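Local coordinates for BRAMP domain protein (Streptomyces davawensis, PDB 5MLD) that catalyses the replacement of the C-8 methyl group of riboflavin-5'-phosphate by an amino group, a key step in the biosynthesis of the antibiotic roseoflavin, at the interface of chains A and B and the interface of chains A and C. Residues are numbered along the deposited sequence; one frame, centred on the assembly and turned at random. Chains: chain A/B/C, BRAMP domain protein.

Contacts 1 and 2 lie in two different interfaces of the RosB homotetramer, with the centres of their C-alpha atoms about 24 Å apart. They share no residue. One helix of chain A, 98-107, ties them together: A:Ser98 at its start meets chain B in contact 1, and A:Asn108 just past its end begins the loop that meets chain C in contact 2. Chain A is therefore held by two neighbours near opposite ends of one helix. Contact 1 also involves flavin-site residues A:Thr92 and A:Leu93, so assembly and cofactor pocket are close neighbours there. Each interface is two-fold symmetric.

Contact 1: the interface of chains A and B. Residues chain A 92-93, 95, 98; chain B 96, 101, 104-105.
The imidazole of B:His101 lies between two chain A residues. The methyl carbon A:Met95 CE sits over the centre of one face, 3.8 Å from the B:His101 ring centroid, in a CH-pi contact. The backbone nitrogen of A:Ser98 lies above the opposite face, displaced toward the rim. B:His101 NE2 shares a hydrogen bond of 3.0 Å with A:Thr92 OG1, the hydroxyl; which of the two donates is not decided. The A:Met95 chain bends at chi3 (-86°), which brings its methyl back over the ring. The ring is thus covered on both faces and bonded at NE2, which should limit its rotation.

The other flat group is the carboxylate of B:Glu105. Its two oxygens grip A:Ser98 together. B:Glu105 OE2 accepts from the backbone A:Ser98 N at 2.9 Å, on the syn side and 23° out of the carboxylate plane. OE1 accepts from the serine hydroxyl OG, also on the syn side. B:Glu105 OE2 turns its anti lone pair to A:Thr92 OG1, which donates at 2.7 Å. OE2 thus accepts from at least two donors. A:Ser98 is the first residue of helix 98-107, and the carboxylate of chain B caps this helix start. The positive N-terminal end of the helix dipole may favour a negative carboxylate there.

Beside this polar cluster is a small apolar patch. The branch CD1 of A:Leu93 touches B:Leu104 CB at 3.5 Å, which is tight. The same methyl packs beside CD2 of the B:His101 ring.

The contact is part of a two-fold subunit interface of the homotetramer, built with helix 98-107 of chain B. A:Thr92 and A:Leu93 also belong to the flavin-binding site, so the interface probably borders the flavin pocket. The hydroxyl of A:Ser98 stands between its backbone N and carbonyl carbon (chi1 60°), and from there A:Ser98 OG meets B:Glu105 OE1 at 2.6 Å.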
loop_
_atom_site.group_PDB
_atom_site.type_symbol
_atom_site.label_atom_id
_atom_site.label_comp_id
_atom_site.label_asym_id
_atom_site.label_seq_id
_atom_site.Cartn_x
_atom_site.Cartn_y
_atom_site.Cartn_z
ATOM N N THR A 92 -11.198 -5.892 3.706
ATOM C CA THR A 92 -11.332 -5.382 5.074
ATOM C C THR A 92 -10.078 -4.605 5.431
ATOM O O THR A 92 -8.966 -5.108 5.245
ATOM C CB THR A 92 -11.587 -6.483 6.134
ATOM O OG1 THR A 92 -10.474 -7.390 6.237
ATOM C CG2 THR A 92 -12.875 -7.247 5.854
ATOM N N LEU A 93 -10.274 -3.399 5.976
ATOM C CA LEU A 93 -9.185 -2.518 6.399
ATOM C C LEU A 93 -8.236 -2.200 5.247
ATOM O O LEU A 93 -7.023 -2.109 5.452
ATOM C CB LEU A 93 -8.393 -3.123 7.567
ATOM C CG LEU A 93 -9.183 -3.916 8.613
ATOM C CD1 LEU A 93 -8.231 -4.654 9.514
ATOM C CD2 LEU A 93 -10.096 -2.997 9.384
ATOM N N MET A 95 -7.294 -4.207 3.063
ATOM C CA MET A 95 -6.542 -5.417 2.756
ATOM C C MET A 95 -7.508 -6.504 2.298
ATOM O O MET A 95 -8.734 -6.322 2.295
ATOM C CB MET A 95 -5.751 -5.914 3.979
ATOM C CG MET A 95 -4.742 -4.917 4.520
ATOM S SD MET A 95 -3.980 -5.521 6.041
ATOM C CE MET A 95 -5.175 -4.965 7.240
ATOM N N SER A 98 -8.956 -11.233 6.792
ATOM C CA SER A 98 -8.038 -11.970 7.656
ATOM C C SER A 98 -7.991 -13.445 7.279
ATOM O O SER A 98 -6.959 -14.104 7.481
ATOM C CB SER A 98 -8.422 -11.813 9.132
ATOM O OG SER A 98 -9.731 -12.302 9.364
ATOM N N CYS B 96 0.405 -6.206 8.479
ATOM C CA CYS B 96 0.414 -6.702 9.856
ATOM C C CYS B 96 0.108 -8.205 9.838
ATOM O O CYS B 96 -0.183 -8.779 8.793
ATOM C CB CYS B 96 -0.614 -5.946 10.689
ATOM S SG CYS B 96 -2.320 -6.169 10.039
ATOM N N HIS B 101 -4.930 -8.425 12.166
ATOM C CA HIS B 101 -6.008 -8.241 11.198
ATOM C C HIS B 101 -7.365 -8.590 11.797
ATOM O O HIS B 101 -8.336 -7.850 11.626
ATOM C CB HIS B 101 -5.711 -9.127 9.991
ATOM C CG HIS B 101 -6.357 -8.689 8.715
ATOM N ND1 HIS B 101 -5.797 -8.969 7.487
ATOM C CD2 HIS B 101 -7.513 -8.034 8.461
ATOM C CE1 HIS B 101 -6.571 -8.492 6.532
ATOM N NE2 HIS B 101 -7.628 -7.934 7.092
ATOM N N LEU B 104 -8.382 -5.943 14.495
ATOM C CA LEU B 104 -8.847 -4.704 13.883
ATOM C C LEU B 104 -10.182 -4.901 13.180
ATOM O O LEU B 104 -11.029 -4.004 13.194
ATOM C CB LEU B 104 -7.798 -4.170 12.913
ATOM C CG LEU B 104 -6.504 -3.734 13.594
ATOM C CD1 LEU B 104 -5.438 -3.462 12.537
ATOM C CD2 LEU B 104 -6.755 -2.509 14.449
ATOM N N GLU B 105 -10.384 -6.063 12.553
ATOM C CA GLU B 105 -11.686 -6.356 11.964
ATOM C C GLU B 105 -12.779 -6.262 13.017
ATOM O O GLU B 105 -13.805 -5.601 12.811
ATOM C CB GLU B 105 -11.688 -7.745 11.313
ATOM C CG GLU B 105 -11.142 -7.767 9.887
ATOM C CD GLU B 105 -10.918 -9.183 9.363
ATOM O OE1 GLU B 105 -11.033 -10.160 10.150
ATOM O OE2 GLU B 105 -10.607 -9.316 8.158
#

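Contact 2: the interface of chains A and C. Residues chain A 108-109, 111-112; chain C 237, 239.
This is a two-fold symmetric subunit interface between loops, in which residues just past helix 98-107 of chain A receive a C-terminal segment of chain C. It joins a further pair of subunits in the homotetramer. The patch given is one part of it, and its twin has the chains exchanged.

C:Arg239 buries more surface here than any other residue of the patch, 92 Å². Its side chain reaches between A:Leu109 and A:Glu112. The chain leaves with CG anti to its own backbone N (chi1 163°) and then bends at chi2 and chi3. These bends carry the guanidinium toward the acidic side chain.

A:Glu112 answers with an extended chain, and the two side chains pass at an oblique angle. The closest charged atoms are C:Arg239 NE and A:Glu112 OE2, 3.8 Å apart. The other carboxylate oxygen, A:Glu112 OE1, lies 3.8 Å from C:Arg239 NH1. The carboxylate and guanidinium planes are turned 46° apart, so the groups do not meet as a flat, paired bidentate bridge. At this separation the link is a loose salt bridge. Its attraction is probably mostly electrostatic and may tolerate small shifts of either loop.

The methylene CD of the arginine passes beside the chain A backbone, and the charged end turns to A:Glu112. C:Arg239 CD lies 3.7 Å from the backbone oxygen A:Asn108 O, and somewhat farther, 4.1 Å, from A:Leu109 CA.

C:Ala237 makes a second touch, two residues earlier in the chain. Its methyl faces the stem of A:Glu112, not the carboxylate. A:Glu112 thus serves both partners: the terminal oxygens face C:Arg239, and the methylene A:Glu112 CG rests 3.6 Å from C:Ala237 CB.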
loop_
_atom_site.group_PDB
_atom_site.type_symbol
_atom_site.label_atom_id
_atom_site.label_comp_id
_atom_site.label_asym_id
_atom_site.label_seq_id
_atom_site.Cartn_x
_atom_site.Cartn_y
_atom_site.Cartn_z
ATOM N N ASN A 108 3.005 -19.487 2.457
ATOM C CA ASN A 108 4.376 -19.006 2.316
ATOM C C ASN A 108 5.377 -19.966 2.939
ATOM O O ASN A 108 6.387 -19.545 3.511
ATOM C CB ASN A 108 4.542 -17.623 2.938
ATOM C CG ASN A 108 4.462 -16.517 1.911
ATOM O OD1 ASN A 108 3.419 -16.299 1.298
ATOM N ND2 ASN A 108 5.570 -15.805 1.721
ATOM N N LEU A 109 5.087 -21.254 2.855
ATOM C CA LEU A 109 6.076 -22.283 3.074
ATOM C C LEU A 109 6.643 -22.791 1.767
ATOM O O LEU A 109 7.568 -23.616 1.780
ATOM C CB LEU A 109 5.458 -23.457 3.848
ATOM C CG LEU A 109 5.113 -23.356 5.338
ATOM C CD1 LEU A 109 5.580 -24.601 6.106
ATOM C CD2 LEU A 109 5.693 -22.105 5.961
ATOM N N ASP A 111 8.412 -21.523 -0.836
ATOM C CA ASP A 111 9.563 -21.041 -1.582
ATOM C C ASP A 111 10.782 -21.909 -1.293
ATOM O O ASP A 111 11.859 -21.393 -0.998
ATOM C CB ASP A 111 9.885 -19.577 -1.285
ATOM C CG ASP A 111 8.855 -18.631 -1.849
ATOM O OD1 ASP A 111 8.355 -18.923 -2.952
ATOM O OD2 ASP A 111 8.512 -17.631 -1.181
ATOM N N GLU A 112 10.617 -23.230 -1.343
ATOM C CA GLU A 112 11.770 -24.114 -1.373
ATOM C C GLU A 112 11.564 -25.045 -2.563
ATOM O O GLU A 112 10.723 -24.734 -3.404
ATOM C CB GLU A 112 11.960 -24.791 -0.013
ATOM C CG GLU A 112 12.359 -23.747 1.050
ATOM C CD GLU A 112 12.358 -24.265 2.471
ATOM O OE1 GLU A 112 11.621 -25.231 2.756
ATOM O OE2 GLU A 112 13.083 -23.684 3.312
ATOM N N ALA C 237 16.174 -20.591 -1.690
ATOM C CA ALA C 237 14.928 -20.303 -0.988
ATOM C C ALA C 237 14.846 -18.832 -0.602
ATOM O O ALA C 237 15.855 -18.201 -0.277
ATOM C CB ALA C 237 14.821 -21.176 0.263
ATOM N N ARG C 239 12.129 -18.146 1.563
ATOM C CA ARG C 239 11.331 -18.259 2.762
ATOM C C ARG C 239 11.951 -17.521 3.945
ATOM O O ARG C 239 13.161 -17.600 4.184
ATOM C CB ARG C 239 11.149 -19.738 3.076
ATOM C CG ARG C 239 10.708 -19.906 4.473
ATOM C CD ARG C 239 9.602 -20.892 4.649
ATOM N NE ARG C 239 9.925 -22.326 4.846
ATOM C CZ ARG C 239 10.334 -22.761 6.031
ATOM N NH1 ARG C 239 10.543 -24.035 6.249
ATOM N NH2 ARG C 239 10.493 -21.911 7.006
#